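Side-chain contacts in dihydropteridine reductase (Dictyostelium discoideum, PDB 3ORF), which catalyses the NADH- or NADPH-dependent reduction of 6,7-dihydropteridine to tetrahydropteridine, the step that probably supplies tetrahydrobiopterin to the aromatic amino acid hydroxylases: residues A[54-59]-A[63-68]; A[72-77]-A[123-128]; A[79-84]-A[131-136]; A[140-145]-A[167-172]. All blocks are in the same frame, centred on the assembly; numbering follows the deposited sequence.

Contact 1 of 4, residues A[54-59]-A[63-68]; sequences FRENPN and SFTIKD. With NAD (nicotinamide-adenine-dinucleotide), chain E.
Ser-63 OG is gripped from two sides. It accepts the backbone N of Asn-57 at 2.8 Å in a nearly straight bond (163° at the hydrogen) and donates to Glu-56 OE2, 3.0 Å away, meeting that oxygen on its anti side and 29° out of the carboxylate plane. A chi1 of 166° sets OG opposite the backbone N, which carries it to the backbone of segment 54-59. Thr-65 OG1 donates a weak bond to the carbonyl O of Phe-54. At Phe-54 the ring takes over: Ile-66 O lies at its edge, near its plane, 3.3 Å from Phe-54 CD2, and Ile-66 CG1 packs on that CD2 at 4.1 Å, the two side chains crossing at a slant. One face of the ring has NAD N3A above it, offset toward the rim, and CZ comes to 3.5 Å from NAD C5A; the planes are inclined, so this is no parallel stack. Ile-66 CD1 comes up to NAD C2A. Arg-55 stretches an extended chain to the adenosine ribose, where NH1 bonds NAD O3B and NAD O2B, each at 3.0 Å; Asp-53 OD2 bonds the cofactor too. This is the adenosine end of a Rossmann-type dinucleotide site. Loop 54-59 runs antiparallel beside edge strand 62-65, which pairs with strand 48-53, while Phe-64 points the other way and packs on Val-77 and Ile-81 of helix 71-82.

Contact 2 of 4, residues A[72-77]-A[123-128]; sequences EEIKSV and AFASAH
Ile-74 lays the end of its longer branch against the methyl of Ala-125: CD1 is 3.7 Å from Ala-125 CB, and CG1 is almost as near. Its other branch, CG2, meets the imidazole of His-128 obliquely, 4.0 Å from CD2. CG1 of Ile-74 stands beside the backbone N (chi1 -58°), which leaves CG2 anti to that N; the two branches thus part and reach two residues one helical turn apart. The His-128 side chain, with CG anti to its N (chi1 -178°), runs back past Ile-74 in the opposite direction. Small Ala-125 lets helix 71-82 come close, its CA 6.7 Å from that of Ile-74. These are neighbouring helices on one side of the central sheet of the SDR fold, and helix 108-133 is also one of the long helices that SDR dimers use to pair: Leu-109 of the second subunit packs on Ile-74, and Phe-108 of that subunit on His-128. On the far side of helix 71-82, Glu-72 O takes two donors from opposite faces of its plane, the backbone N of Ser-76 and the hydroxyl Ser-76 OG, which stands above the plane at 2.9 Å. Lys-75 NZ curls back to Glu-72 OE2 in a salt bridge of 3.6 Å, and Glu-73 OE1 receives the backbone N of Lys-67 from the loop that precedes the helix.

Contact 3 of 4, residues A[79-84]-A[131-136]; sequences EKINSK and AKLLNQ
Leu-133 meets Ile-81 almost entirely through methyl groups. Leu-133 CD1 sits against Ile-81 CG2 at 3.6 Å and also touches Ile-81 CD1 at 3.9 Å, so that one leucine methyl fits between the two branches of the isoleucine; the two side chains cross at about a right angle. The leucine is brought here with CG beside its backbone N (chi1 -60°). Its second methyl, CD2, leans on Asn-82: the amide oxygen OD1 comes within 3.5 Å of it, a polar atom resting against a methyl, at the more exposed end of the contact. With an alanine in place of Leu-133, both methyls would be gone, probably leaving a gap beside Ile-81 CG2 and the Asn-82 side chain freer to turn. Polar bonds serve each segment separately. Ser-83 OG bonds Lys-80 O at 3.2 Å, from above the carbonyl plane, near the end of helix 71-82. In the other segment, Lys-132 O receives Lys-87 NZ, and the backbones of Leu-133 and Asn-135 pair with Val-88. Lys-132 also packs on Ser-104 of the second subunit. Two helices that cover the same side of the sheet here come together at their C-terminal ends, one leading into strand 88-93 and the other toward strand 138-143, as successive beta-alpha-beta crossovers of a Rossmann fold do.

Contact 4 of 4, residues A[140-145]-A[167-172]; sequences FVLTGA and HIIKDL. With NAD (nicotinamide-adenine-dinucleotide), chain E.
Strand 138-143 and helix 156-172 are the first two elements of a beta-alpha-beta unit that ends in strand 184-190. The axes of strand 140-143 and helix 167-172 lie 9.3 Å apart and run antiparallel, 168° between their directions. Leu-142 fills the middle: its CB lies 3.8 Å from Ile-169 CG1, the two side chains sliding past each other, and its CD1 reaches both that CG1 and, at 3.9 Å, Ile-168 CG2. Nearer the start of the strand, Leu-172 CD1 touches the Phe-140 ring obliquely, 3.4 Å from CE2. Ile-169 turns CG1 beside its backbone N (chi1 -67°), and this swings its longer branch onto Leu-142. If Ile-169 were an alanine, Leu-142 CB would probably face a gap and its side chain be free to shift. Thr-143 points away from the helix and puts CG2 3.9 Å from NAD C1D; its backbone O accepts a bond from Lys-162 NZ, from the same helix. On the outer side of that helix, Asp-171 OD2 bonds Thr-152 OG1 of the second subunit. All this is typical of the SDR fold: the strand ends beside the nicotinamide riboside and the next helix carries the YxxxK motif, here Tyr-158 (predicted proton acceptor) and Lys-162.

Along the chain contact 1 closes first; contacts 2 and 3 follow with alternating segments, and contact 4 comes last. Contacts 2 and 3, with centres 11 Å apart, are two levels of the same seam between helix 71-82 and helix 108-133. Contact 1 joins them through Phe-64, Lys-67 and Asp-68 at the edge of the sheet, whereas contact 4 meets helix 108-133 through Phe-140, Leu-142, Ile-168 and Leu-172. The centres of contacts 1 and 4 lie about 23 Å apart on opposite sides of the chain's centre, and each touches NAD, one at the adenosine end and one near the nicotinamide. Contacts 2, 3 and 4 also face the second subunit, so these helices help form the dimer.

Contact 1 of 4, residues A[54-59]-A[63-68]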
# COMPACT_ATOMS: atom_id res chain seq x y z
N PHE A 54 -5.52 20.81 -1.16
CA PHE A 54 -4.57 21.58 -2.02
C PHE A 54 -5.07 23.01 -2.28
O PHE A 54 -4.28 23.91 -2.55
CB PHE A 54 -4.18 20.87 -3.33
CG PHE A 54 -3.54 19.51 -3.11
CD1 PHE A 54 -4.00 18.38 -3.78
CD2 PHE A 54 -2.49 19.35 -2.18
CE1 PHE A 54 -3.41 17.09 -3.54
CE2 PHE A 54 -1.92 18.06 -1.94
CZ PHE A 54 -2.37 16.98 -2.62
N ARG A 55 -6.37 23.20 -2.16
CA ARG A 55 -6.99 24.51 -2.33
C ARG A 55 -7.90 24.73 -1.08
O ARG A 55 -8.23 23.76 -0.34
CB ARG A 55 -7.72 24.56 -3.68
CG ARG A 55 -8.97 23.74 -3.75
CD ARG A 55 -9.27 23.20 -5.17
NE ARG A 55 -10.38 22.23 -5.12
CZ ARG A 55 -10.23 20.92 -4.87
NH1 ARG A 55 -9.02 20.40 -4.68
NH2 ARG A 55 -11.29 20.12 -4.82
N GLU A 56 -8.26 25.98 -0.83
CA GLU A 56 -9.01 26.37 0.35
C GLU A 56 -10.45 25.86 0.26
O GLU A 56 -10.99 25.65 -0.85
CB GLU A 56 -9.04 27.93 0.49
CG GLU A 56 -7.66 28.68 0.42
CD GLU A 56 -6.76 28.54 1.70
OE1 GLU A 56 -5.88 29.42 1.90
OE2 GLU A 56 -6.90 27.54 2.48
N ASN A 57 -11.09 25.73 1.43
CA ASN A 57 -12.53 25.52 1.49
C ASN A 57 -13.09 26.66 2.30
O ASN A 57 -13.08 26.59 3.56
CB ASN A 57 -12.95 24.20 2.15
CG ASN A 57 -14.48 24.03 2.15
OD1 ASN A 57 -14.99 22.93 2.42
ND2 ASN A 57 -15.22 25.12 1.84
N PRO A 58 -13.56 27.72 1.60
CA PRO A 58 -13.87 28.98 2.31
C PRO A 58 -15.10 28.76 3.16
O PRO A 58 -15.29 29.45 4.09
CB PRO A 58 -14.13 29.99 1.18
CG PRO A 58 -14.54 29.15 -0.03
CD PRO A 58 -13.89 27.78 0.16
N ASN A 59 -15.90 27.75 2.86
CA ASN A 59 -17.06 27.43 3.69
C ASN A 59 -16.68 26.89 5.08
O ASN A 59 -17.43 26.98 6.02
CB ASN A 59 -17.97 26.46 2.92
CG ASN A 59 -19.27 26.14 3.67
OD1 ASN A 59 -19.56 24.96 3.95
ND2 ASN A 59 -20.05 27.18 3.99
N SER A 63 -9.46 26.91 7.20
CA SER A 63 -9.06 26.18 6.00
C SER A 63 -7.55 26.32 5.78
O SER A 63 -7.02 27.44 5.82
CB SER A 63 -9.87 26.65 4.77
OG SER A 63 -9.30 26.19 3.56
N PHE A 64 -6.88 25.19 5.53
CA PHE A 64 -5.44 25.18 5.32
C PHE A 64 -5.11 24.54 3.98
O PHE A 64 -5.78 23.61 3.52
CB PHE A 64 -4.70 24.45 6.44
CG PHE A 64 -4.84 25.11 7.78
CD1 PHE A 64 -5.85 24.72 8.67
CD2 PHE A 64 -3.99 26.15 8.16
CE1 PHE A 64 -6.01 25.33 9.89
CE2 PHE A 64 -4.14 26.77 9.40
CZ PHE A 64 -5.16 26.37 10.27
N THR A 65 -4.02 25.01 3.40
CA THR A 65 -3.59 24.60 2.12
C THR A 65 -2.26 23.90 2.33
O THR A 65 -1.46 24.34 3.20
CB THR A 65 -3.48 25.85 1.24
OG1 THR A 65 -4.23 25.64 0.07
CG2 THR A 65 -2.02 26.31 0.95
N ILE A 66 -2.03 22.81 1.58
CA ILE A 66 -0.71 22.14 1.60
C ILE A 66 -0.22 22.05 0.18
O ILE A 66 -1.04 21.94 -0.71
CB ILE A 66 -0.77 20.77 2.30
CG1 ILE A 66 -1.98 19.95 1.81
CG2 ILE A 66 -0.83 20.98 3.83
CD1 ILE A 66 -1.85 18.49 2.23
N LYS A 67 1.09 22.19 -0.05
CA LYS A 67 1.61 22.26 -1.41
C LYS A 67 1.80 20.83 -1.80
O LYS A 67 1.74 20.52 -2.97
CB LYS A 67 2.95 23.03 -1.61
CG LYS A 67 3.23 24.37 -0.83
CD LYS A 67 2.74 25.70 -1.55
CE LYS A 67 3.58 26.13 -2.77
NZ LYS A 67 2.78 27.01 -3.70
N ASP A 68 2.02 19.95 -0.80
CA ASP A 68 2.12 18.50 -1.04
C ASP A 68 1.76 17.70 0.20
O ASP A 68 1.36 18.27 1.23
CB ASP A 68 3.52 18.13 -1.51
CG ASP A 68 4.60 18.58 -0.56
OD1 ASP A 68 5.45 19.43 -0.95
OD2 ASP A 68 4.61 18.11 0.59
PA NAD E . -12.60 14.48 -5.15
O1A NAD E . -11.59 14.34 -6.23
O2A NAD E . -13.70 15.48 -5.26
O5B NAD E . -11.77 15.00 -3.83
C5B NAD E . -10.60 14.50 -3.29
C4B NAD E . -9.93 15.68 -2.56
O4B NAD E . -8.68 15.15 -2.03
C3B NAD E . -9.52 16.76 -3.60
O3B NAD E . -9.75 18.03 -3.03
C2B NAD E . -8.01 16.66 -3.68
O2B NAD E . -7.41 17.95 -3.88
C1B NAD E . -7.68 16.15 -2.26
N9A NAD E . -6.40 15.39 -2.15
C8A NAD E . -5.94 14.50 -3.08
N7A NAD E . -4.80 13.99 -2.58
C5A NAD E . -4.52 14.56 -1.38
C6A NAD E . -3.48 14.44 -0.41
N6A NAD E . -2.40 13.64 -0.63
N1A NAD E . -3.53 15.17 0.74
C2A NAD E . -4.54 16.01 0.95
N3A NAD E . -5.54 16.14 0.05
C4A NAD E . -5.55 15.46 -1.12
O3 NAD E . -13.09 13.02 -4.85
PN NAD E . -14.35 12.52 -4.14
O1N NAD E . -15.26 12.13 -5.27
O2N NAD E . -14.78 13.41 -2.98
O5D NAD E . -13.89 11.13 -3.45
C5D NAD E . -13.54 11.03 -2.06
C4D NAD E . -12.94 9.64 -1.76
O4D NAD E . -13.75 8.61 -2.38
C3D NAD E . -11.51 9.37 -2.26
O3D NAD E . -10.76 8.87 -1.10
C2D NAD E . -11.67 8.26 -3.31
O2D NAD E . -10.46 7.48 -3.28
C1D NAD E . -12.82 7.50 -2.60
N1N NAD E . -13.61 6.25 -3.01
C2N NAD E . -14.75 6.24 -3.93
C3N NAD E . -15.39 4.98 -4.18
C7N NAD E . -16.62 4.80 -5.12
O7N NAD E . -16.65 3.85 -5.93
N7N NAD E . -17.61 5.69 -4.92
C4N NAD E . -14.95 3.80 -3.53
C5N NAD E . -13.88 3.84 -2.63
C6N NAD E . -13.23 5.04 -2.38

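Contact 2 of 4, residues A[72-77]-A[123-128]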
# COMPACT_ATOMS: atom_id res chain seq x y z
N GLU A 72 7.41 17.70 5.21
CA GLU A 72 7.49 19.07 5.75
C GLU A 72 6.17 19.79 5.77
O GLU A 72 5.80 20.42 6.78
CB GLU A 72 8.62 19.92 5.11
CG GLU A 72 9.66 20.42 6.15
CD GLU A 72 10.59 19.31 6.75
OE1 GLU A 72 11.03 18.41 5.98
OE2 GLU A 72 10.90 19.35 7.98
N GLU A 73 5.44 19.64 4.67
CA GLU A 73 4.08 20.16 4.57
C GLU A 73 3.14 19.67 5.63
O GLU A 73 2.39 20.47 6.19
CB GLU A 73 3.49 19.89 3.17
CG GLU A 73 4.13 20.91 2.10
CD GLU A 73 3.68 22.39 2.24
OE1 GLU A 73 2.48 22.72 2.15
OE2 GLU A 73 4.54 23.27 2.44
N ILE A 74 3.21 18.37 5.92
CA ILE A 74 2.39 17.80 6.96
C ILE A 74 2.84 18.30 8.35
O ILE A 74 2.02 18.79 9.13
CB ILE A 74 2.27 16.20 6.83
CG1 ILE A 74 1.70 15.83 5.46
CG2 ILE A 74 1.46 15.61 7.96
CD1 ILE A 74 0.32 16.46 5.17
N LYS A 75 4.13 18.21 8.67
CA LYS A 75 4.57 18.86 9.94
C LYS A 75 4.05 20.30 10.09
O LYS A 75 3.63 20.67 11.19
CB LYS A 75 6.10 18.82 10.17
CG LYS A 75 6.63 17.55 10.86
CD LYS A 75 7.95 17.79 11.57
CE LYS A 75 9.16 18.13 10.65
NZ LYS A 75 10.33 18.69 11.46
N SER A 76 4.02 21.10 8.99
CA SER A 76 3.70 22.55 9.15
C SER A 76 2.27 22.79 9.48
O SER A 76 1.97 23.58 10.37
CB SER A 76 4.05 23.37 7.91
OG SER A 76 5.42 23.16 7.67
N VAL A 77 1.38 22.10 8.76
CA VAL A 77 -0.02 22.29 8.95
C VAL A 77 -0.44 21.80 10.36
O VAL A 77 -1.24 22.46 11.06
CB VAL A 77 -0.84 21.69 7.74
CG1 VAL A 77 -1.06 20.20 7.92
CG2 VAL A 77 -2.11 22.36 7.63
N ALA A 123 -3.49 8.90 3.42
CA ALA A 123 -3.79 7.99 4.51
C ALA A 123 -2.65 8.02 5.55
O ALA A 123 -2.89 7.93 6.72
CB ALA A 123 -3.93 6.64 4.01
N PHE A 124 -1.41 8.04 5.09
CA PHE A 124 -0.29 8.10 5.99
C PHE A 124 -0.29 9.42 6.72
O PHE A 124 -0.14 9.45 7.95
CB PHE A 124 1.03 7.88 5.24
CG PHE A 124 1.38 6.41 5.06
CD1 PHE A 124 1.95 5.95 3.88
CD2 PHE A 124 1.14 5.50 6.12
CE1 PHE A 124 2.28 4.59 3.73
CE2 PHE A 124 1.46 4.15 6.02
CZ PHE A 124 2.05 3.67 4.82
N ALA A 125 -0.51 10.51 6.00
CA ALA A 125 -0.58 11.85 6.66
C ALA A 125 -1.66 11.92 7.76
O ALA A 125 -1.40 12.45 8.82
CB ALA A 125 -0.82 12.95 5.63
N SER A 126 -2.85 11.35 7.49
CA SER A 126 -3.92 11.22 8.46
C SER A 126 -3.46 10.54 9.69
O SER A 126 -3.79 11.01 10.75
CB SER A 126 -5.08 10.40 7.92
OG SER A 126 -5.53 11.03 6.73
N ALA A 127 -2.72 9.43 9.58
CA ALA A 127 -2.23 8.76 10.81
C ALA A 127 -1.47 9.76 11.71
O ALA A 127 -1.78 9.97 12.92
CB ALA A 127 -1.39 7.55 10.46
N HIS A 128 -0.50 10.43 11.13
CA HIS A 128 0.22 11.47 11.89
C HIS A 128 -0.67 12.60 12.49
O HIS A 128 -0.53 12.97 13.63
CB HIS A 128 1.29 12.10 10.99
CG HIS A 128 2.11 13.14 11.69
ND1 HIS A 128 3.19 12.82 12.48
CD2 HIS A 128 1.96 14.49 11.78
CE1 HIS A 128 3.70 13.93 13.00
NE2 HIS A 128 2.96 14.96 12.61

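Contact 3 of 4, residues A[79-84]-A[131-136]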
# COMPACT_ATOMS: atom_id res chain seq x y z
N GLU A 79 1.76 21.73 12.84
CA GLU A 79 2.38 22.77 13.68
C GLU A 79 1.53 24.06 13.73
O GLU A 79 1.38 24.63 14.79
CB GLU A 79 3.88 22.98 13.33
CG GLU A 79 4.73 21.65 13.58
CD GLU A 79 6.22 21.71 13.21
OE1 GLU A 79 6.64 22.34 12.19
OE2 GLU A 79 6.98 21.10 13.98
N LYS A 80 0.89 24.42 12.60
CA LYS A 80 -0.02 25.58 12.53
C LYS A 80 -1.27 25.40 13.34
O LYS A 80 -1.66 26.30 14.05
CB LYS A 80 -0.44 25.89 11.09
CG LYS A 80 0.55 26.63 10.23
CD LYS A 80 -0.02 26.74 8.81
CE LYS A 80 1.05 27.19 7.80
NZ LYS A 80 0.53 27.06 6.40
N ILE A 81 -1.91 24.25 13.21
CA ILE A 81 -3.19 24.00 13.88
C ILE A 81 -3.02 23.88 15.40
O ILE A 81 -3.90 24.26 16.22
CB ILE A 81 -3.80 22.70 13.34
CG1 ILE A 81 -4.26 22.87 11.88
CG2 ILE A 81 -4.94 22.25 14.23
CD1 ILE A 81 -4.71 21.62 11.21
N ASN A 82 -1.87 23.31 15.76
CA ASN A 82 -1.42 23.09 17.14
C ASN A 82 -1.20 24.45 17.84
O ASN A 82 -1.87 24.74 18.84
CB ASN A 82 -0.10 22.29 17.12
CG ASN A 82 0.00 21.30 18.25
OD1 ASN A 82 -0.50 20.18 18.17
ND2 ASN A 82 0.69 21.72 19.31
N SER A 83 -0.31 25.27 17.28
CA SER A 83 -0.09 26.66 17.77
C SER A 83 -1.37 27.54 17.79
O SER A 83 -1.31 28.65 18.25
CB SER A 83 1.03 27.34 16.97
OG SER A 83 0.56 27.95 15.75
N LYS A 84 -2.50 27.05 17.28
CA LYS A 84 -3.80 27.73 17.39
C LYS A 84 -4.63 27.11 18.51
O LYS A 84 -5.80 27.45 18.70
CB LYS A 84 -4.58 27.62 16.06
CG LYS A 84 -4.24 28.68 15.05
CD LYS A 84 -4.88 28.40 13.71
CE LYS A 84 -5.54 29.64 13.08
NZ LYS A 84 -4.66 30.86 12.97
N ALA A 131 -2.69 11.09 15.37
CA ALA A 131 -1.82 10.97 16.55
C ALA A 131 -1.56 12.34 17.22
O ALA A 131 -1.56 12.45 18.45
CB ALA A 131 -0.52 10.33 16.18
N LYS A 132 -1.35 13.40 16.43
CA LYS A 132 -0.99 14.70 17.05
C LYS A 132 -2.19 15.53 17.54
O LYS A 132 -2.07 16.20 18.55
CB LYS A 132 -0.08 15.59 16.16
CG LYS A 132 1.39 15.10 16.00
CD LYS A 132 2.17 14.92 17.31
CE LYS A 132 3.70 14.78 17.08
NZ LYS A 132 4.34 13.60 17.73
N LEU A 133 -3.33 15.48 16.84
CA LEU A 133 -4.41 16.43 17.10
C LEU A 133 -5.71 15.81 17.65
O LEU A 133 -6.66 16.56 18.04
CB LEU A 133 -4.77 17.18 15.83
CG LEU A 133 -3.71 18.04 15.12
CD1 LEU A 133 -4.24 18.76 13.85
CD2 LEU A 133 -3.04 19.06 16.07
N LEU A 134 -5.80 14.47 17.66
CA LEU A 134 -7.06 13.87 18.05
C LEU A 134 -7.21 13.94 19.57
O LEU A 134 -6.23 13.78 20.30
CB LEU A 134 -7.14 12.44 17.54
CG LEU A 134 -8.55 11.87 17.43
CD1 LEU A 134 -9.34 12.66 16.37
CD2 LEU A 134 -8.54 10.32 17.17
N ASN A 135 -8.40 14.26 20.05
CA ASN A 135 -8.70 14.21 21.49
C ASN A 135 -8.92 12.75 21.88
O ASN A 135 -9.34 11.88 21.04
CB ASN A 135 -10.00 14.91 21.76
CG ASN A 135 -9.84 16.43 21.95
OD1 ASN A 135 -8.83 16.90 22.46
ND2 ASN A 135 -10.83 17.17 21.47
N GLN A 136 -8.65 12.47 23.14
CA GLN A 136 -8.93 11.16 23.70
C GLN A 136 -10.41 10.91 23.39
O GLN A 136 -11.19 11.87 23.39
CB GLN A 136 -8.65 11.12 25.23
CG GLN A 136 -7.16 11.51 25.54
CD GLN A 136 -6.73 11.27 26.99
OE1 GLN A 136 -7.35 11.76 27.93
NE2 GLN A 136 -5.67 10.52 27.15

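Contact 4 of 4, residues A[140-145]-A[167-172]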
# COMPACT_ATOMS: atom_id res chain seq x y z
N PHE A 140 -11.78 8.57 14.34
CA PHE A 140 -10.81 8.74 13.30
C PHE A 140 -11.21 7.90 12.08
O PHE A 140 -11.22 6.65 12.15
CB PHE A 140 -9.46 8.26 13.83
CG PHE A 140 -8.38 8.28 12.82
CD1 PHE A 140 -7.51 9.37 12.74
CD2 PHE A 140 -8.18 7.19 11.99
CE1 PHE A 140 -6.46 9.36 11.81
CE2 PHE A 140 -7.16 7.20 11.08
CZ PHE A 140 -6.31 8.29 10.98
N VAL A 141 -11.51 8.53 10.96
CA VAL A 141 -12.02 7.76 9.84
C VAL A 141 -11.26 7.93 8.59
O VAL A 141 -11.14 9.04 8.16
CB VAL A 141 -13.49 8.10 9.57
CG1 VAL A 141 -14.04 7.31 8.34
CG2 VAL A 141 -14.31 7.71 10.81
N LEU A 142 -10.78 6.82 7.96
CA LEU A 142 -10.23 6.90 6.61
C LEU A 142 -11.23 6.36 5.58
O LEU A 142 -11.95 5.39 5.85
CB LEU A 142 -8.90 6.12 6.52
CG LEU A 142 -7.79 6.48 7.50
CD1 LEU A 142 -6.43 5.76 7.20
CD2 LEU A 142 -7.60 8.00 7.36
N THR A 143 -11.24 6.96 4.39
CA THR A 143 -11.97 6.43 3.22
C THR A 143 -11.15 5.31 2.51
O THR A 143 -10.04 5.57 1.94
CB THR A 143 -12.34 7.53 2.25
OG1 THR A 143 -13.05 8.57 3.01
CG2 THR A 143 -13.34 6.97 1.22
N GLY A 144 -11.69 4.08 2.54
CA GLY A 144 -11.01 2.96 1.88
C GLY A 144 -11.70 2.70 0.55
O GLY A 144 -12.23 3.65 -0.09
N ALA A 145 -11.81 1.42 0.15
CA ALA A 145 -12.64 1.10 -1.00
C ALA A 145 -13.22 -0.25 -0.91
O ALA A 145 -12.52 -1.20 -0.68
CB ALA A 145 -11.89 1.30 -2.34
N HIS A 167 -5.14 -1.44 5.75
CA HIS A 167 -4.20 -2.02 6.77
C HIS A 167 -3.86 -0.91 7.79
O HIS A 167 -3.74 -1.17 8.98
CB HIS A 167 -2.97 -2.54 6.05
CG HIS A 167 -1.98 -3.23 6.92
ND1 HIS A 167 -1.95 -4.62 7.05
CD2 HIS A 167 -0.95 -2.75 7.67
CE1 HIS A 167 -0.96 -4.94 7.87
NE2 HIS A 167 -0.36 -3.83 8.28
N ILE A 168 -3.77 0.34 7.35
CA ILE A 168 -3.44 1.44 8.26
C ILE A 168 -4.54 1.66 9.31
O ILE A 168 -4.32 1.77 10.52
CB ILE A 168 -3.22 2.77 7.48
CG1 ILE A 168 -1.93 2.70 6.67
CG2 ILE A 168 -3.15 3.98 8.45
CD1 ILE A 168 -1.89 3.80 5.50
N ILE A 169 -5.76 1.69 8.81
CA ILE A 169 -6.90 1.67 9.65
C ILE A 169 -6.81 0.62 10.76
O ILE A 169 -7.10 0.91 11.95
CB ILE A 169 -8.18 1.40 8.85
CG1 ILE A 169 -8.44 2.59 7.93
CG2 ILE A 169 -9.33 1.14 9.83
CD1 ILE A 169 -9.47 2.17 6.73
N LYS A 170 -6.40 -0.58 10.39
CA LYS A 170 -6.35 -1.63 11.41
C LYS A 170 -5.19 -1.41 12.39
O LYS A 170 -5.37 -1.63 13.57
CB LYS A 170 -6.31 -3.04 10.76
CG LYS A 170 -7.72 -3.53 10.42
CD LYS A 170 -7.78 -4.44 9.25
CE LYS A 170 -9.27 -4.78 8.88
NZ LYS A 170 -10.35 -4.84 10.05
N ASP A 171 -4.07 -0.89 11.92
CA ASP A 171 -2.92 -0.66 12.77
C ASP A 171 -3.27 0.46 13.76
O ASP A 171 -2.87 0.41 14.90
CB ASP A 171 -1.66 -0.24 11.96
CG ASP A 171 -0.81 -1.45 11.47
OD1 ASP A 171 -1.27 -2.64 11.57
OD2 ASP A 171 0.30 -1.21 10.90
N LEU A 172 -4.05 1.44 13.32
CA LEU A 172 -4.44 2.57 14.17
C LEU A 172 -5.51 2.22 15.20
O LEU A 172 -5.75 2.99 16.10
CB LEU A 172 -4.88 3.78 13.32
CG LEU A 172 -3.78 4.36 12.45
CD1 LEU A 172 -4.29 5.46 11.58
CD2 LEU A 172 -2.63 4.91 13.35
PA NAD E . -12.60 14.48 -5.15
O1A NAD E . -11.59 14.34 -6.23
O2A NAD E . -13.70 15.48 -5.26
O5B NAD E . -11.77 15.00 -3.83
C5B NAD E . -10.60 14.50 -3.29
C4B NAD E . -9.93 15.68 -2.56
O4B NAD E . -8.68 15.15 -2.03
C3B NAD E . -9.52 16.76 -3.60
O3B NAD E . -9.75 18.03 -3.03
C2B NAD E . -8.01 16.66 -3.68
O2B NAD E . -7.41 17.95 -3.88
C1B NAD E . -7.68 16.15 -2.26
N9A NAD E . -6.40 15.39 -2.15
C8A NAD E . -5.94 14.50 -3.08
N7A NAD E . -4.80 13.99 -2.58
C5A NAD E . -4.52 14.56 -1.38
C6A NAD E . -3.48 14.44 -0.41
N6A NAD E . -2.40 13.64 -0.63
N1A NAD E . -3.53 15.17 0.74
C2A NAD E . -4.54 16.01 0.95
N3A NAD E . -5.54 16.14 0.05
C4A NAD E . -5.55 15.46 -1.12
O3 NAD E . -13.09 13.02 -4.85
PN NAD E . -14.35 12.52 -4.14
O1N NAD E . -15.26 12.13 -5.27
O2N NAD E . -14.78 13.41 -2.98
O5D NAD E . -13.89 11.13 -3.45
C5D NAD E . -13.54 11.03 -2.06
C4D NAD E . -12.94 9.64 -1.76
O4D NAD E . -13.75 8.61 -2.38
C3D NAD E . -11.51 9.37 -2.26
O3D NAD E . -10.76 8.87 -1.10
C2D NAD E . -11.67 8.26 -3.31
O2D NAD E . -10.46 7.48 -3.28
C1D NAD E . -12.82 7.50 -2.60
N1N NAD E . -13.61 6.25 -3.01
C2N NAD E . -14.75 6.24 -3.93
C3N NAD E . -15.39 4.98 -4.18
C7N NAD E . -16.62 4.80 -5.12
O7N NAD E . -16.65 3.85 -5.93
N7N NAD E . -17.61 5.69 -4.92
C4N NAD E . -14.95 3.80 -3.53
C5N NAD E . -13.88 3.84 -2.63
C6N NAD E . -13.23 5.04 -2.38